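Local coordinates for putative cell surface protein, similar to internalin proteins (Listeria monocytogenes EGD-e, PDB 5KZS), which is of unknown function but, as an internalin-like leucine-rich-repeat protein of the cell surface, probably takes part in protein-protein recognition, at residues I302-S307 with Y314-Q319. Residues are numbered along the deposited sequence; the frame is centred on the assembly and turned at random.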
# COMPACT_ATOMS: atom_id res chain seq x y z
N ILE A 302 -14.26 -28.70 1.96
CA ILE A 302 -14.85 -28.84 0.65
C ILE A 302 -14.43 -30.22 0.17
O ILE A 302 -13.25 -30.57 0.26
CB ILE A 302 -14.36 -27.72 -0.29
CG1 ILE A 302 -15.03 -26.39 0.10
CG2 ILE A 302 -14.67 -28.03 -1.76
CD1 ILE A 302 -14.28 -25.17 -0.39
N THR A 303 -15.40 -31.00 -0.32
CA THR A 303 -15.17 -32.36 -0.80
C THR A 303 -15.33 -32.43 -2.31
O THR A 303 -16.32 -31.95 -2.86
CB THR A 303 -16.12 -33.35 -0.11
OG1 THR A 303 -15.90 -33.30 1.31
CG2 THR A 303 -15.88 -34.77 -0.61
N LEU A 304 -14.34 -33.02 -2.97
CA LEU A 304 -14.37 -33.26 -4.40
C LEU A 304 -14.62 -34.75 -4.62
O LEU A 304 -13.94 -35.58 -4.02
CB LEU A 304 -13.05 -32.88 -5.05
CG LEU A 304 -12.34 -31.52 -4.80
CD1 LEU A 304 -11.71 -31.05 -6.11
CD2 LEU A 304 -13.21 -30.43 -4.21
N ASP A 305 -15.58 -35.09 -5.48
CA ASP A 305 -15.82 -36.49 -5.84
C ASP A 305 -14.73 -37.00 -6.81
O ASP A 305 -14.92 -37.06 -8.02
CB ASP A 305 -17.23 -36.66 -6.42
CG ASP A 305 -17.71 -38.11 -6.39
OD1 ASP A 305 -16.87 -39.04 -6.32
OD2 ASP A 305 -18.95 -38.32 -6.43
N THR A 306 -13.60 -37.40 -6.23
CA THR A 306 -12.46 -37.94 -6.98
C THR A 306 -12.52 -39.46 -7.17
O THR A 306 -11.52 -40.05 -7.59
CB THR A 306 -11.11 -37.58 -6.29
OG1 THR A 306 -11.13 -37.99 -4.91
CG2 THR A 306 -10.87 -36.09 -6.38
N SER A 307 -13.67 -40.07 -6.91
CA SER A 307 -13.77 -41.53 -6.85
C SER A 307 -13.74 -42.27 -8.19
O SER A 307 -13.65 -43.49 -8.19
CB SER A 307 -15.02 -41.95 -6.06
OG SER A 307 -16.22 -41.64 -6.73
N TYR A 314 -2.46 -35.76 -10.39
CA TYR A 314 -3.47 -34.82 -10.85
C TYR A 314 -3.27 -33.42 -10.29
O TYR A 314 -3.27 -33.23 -9.07
CB TYR A 314 -4.85 -35.33 -10.42
CG TYR A 314 -5.29 -36.59 -11.13
CD1 TYR A 314 -5.80 -36.55 -12.43
CD2 TYR A 314 -5.21 -37.84 -10.50
CE1 TYR A 314 -6.22 -37.70 -13.08
CE2 TYR A 314 -5.63 -39.00 -11.14
CZ TYR A 314 -6.13 -38.93 -12.43
OH TYR A 314 -6.55 -40.07 -13.06
N ASN A 315 -3.12 -32.43 -11.17
CA ASN A 315 -3.04 -31.03 -10.75
C ASN A 315 -4.45 -30.50 -10.52
O ASN A 315 -5.15 -30.16 -11.48
CB ASN A 315 -2.32 -30.18 -11.79
CG ASN A 315 -0.88 -30.58 -11.96
OD1 ASN A 315 -0.16 -30.78 -10.99
ND2 ASN A 315 -0.44 -30.69 -13.21
N PHE A 316 -4.87 -30.45 -9.26
CA PHE A 316 -6.23 -30.02 -8.92
C PHE A 316 -6.30 -28.53 -8.63
O PHE A 316 -5.28 -27.89 -8.35
CB PHE A 316 -6.78 -30.80 -7.72
CG PHE A 316 -7.60 -32.00 -8.12
CD1 PHE A 316 -6.99 -33.21 -8.45
CD2 PHE A 316 -8.99 -31.91 -8.20
CE1 PHE A 316 -7.74 -34.30 -8.84
CE2 PHE A 316 -9.75 -33.00 -8.58
CZ PHE A 316 -9.12 -34.19 -8.90
N ASN A 317 -7.51 -28.00 -8.74
CA ASN A 317 -7.85 -26.72 -8.13
C ASN A 317 -9.32 -26.61 -7.76
O ASN A 317 -10.17 -27.29 -8.30
CB ASN A 317 -7.47 -25.52 -9.02
CG ASN A 317 -8.35 -25.38 -10.25
OD1 ASN A 317 -9.32 -24.61 -10.27
ND2 ASN A 317 -8.01 -26.13 -11.30
N VAL A 318 -9.57 -25.70 -6.84
CA VAL A 318 -10.90 -25.27 -6.48
C VAL A 318 -10.96 -23.82 -6.97
O VAL A 318 -9.95 -23.13 -6.96
CB VAL A 318 -11.11 -25.44 -4.95
CG1 VAL A 318 -11.92 -24.32 -4.32
CG2 VAL A 318 -11.73 -26.80 -4.65
N GLN A 319 -12.13 -23.38 -7.43
CA GLN A 319 -12.39 -22.00 -7.83
C GLN A 319 -13.71 -21.54 -7.25
O GLN A 319 -14.69 -22.28 -7.28
CB GLN A 319 -12.47 -21.88 -9.34
CG GLN A 319 -11.13 -21.71 -10.02
CD GLN A 319 -11.26 -21.71 -11.54
OE1 GLN A 319 -12.12 -21.04 -12.11
NE2 GLN A 319 -10.39 -22.48 -12.20
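Strands 302-304 and 314-319, which carry I302, L304, F316 and V318 against one another, run roughly antiparallel at 135° with their axes 9.9 Å apart. At that separation they are not paired edge to edge, and the contact is made by hydrocarbon groups, the T306 methyl among them, in a register that sets I302 across from V318. L304 is central, pushing one methyl to each of two partners. Its CG, anti to the carbonyl carbon and beside the backbone N (chi1 -49°), leaves the side chains of L304 and F316 lying alongside each other and pointing opposite ways. L304 CD1 reaches F316 CD2 at 3.5 Å, an oblique approach to the ring, while L304 CD2 packs on V318 CG2 at 3.9 Å. T306 meets the far end of the same ring, its CG2 lying 3.6 Å from F316 CZ. Chi1 of 54° sets T306 CG2 anti to the carbonyl carbon, against the ring, while OG1 hydrogen-bonds the backbone O of E256. At the other end I302 CG2 touches V318 CG2 more loosely, at 4.3 Å. L337 of strand 331-339 contacts both T306 and F316, and V291 and T293 of strand 289-296 contact L304. D305 centres an inverse gamma turn, and its OD1 accepts a bond from S307 OG (2.7 Å) through the syn lone pair. Both strands belong to the mixed sheet that follows the leucine-rich repeats. Separated in that sheet by strands 279-283 and 289-296, they meet through inward-facing residues across a buried core, consistent with the Ig-like domain that follows the leucine-rich repeats in internalins.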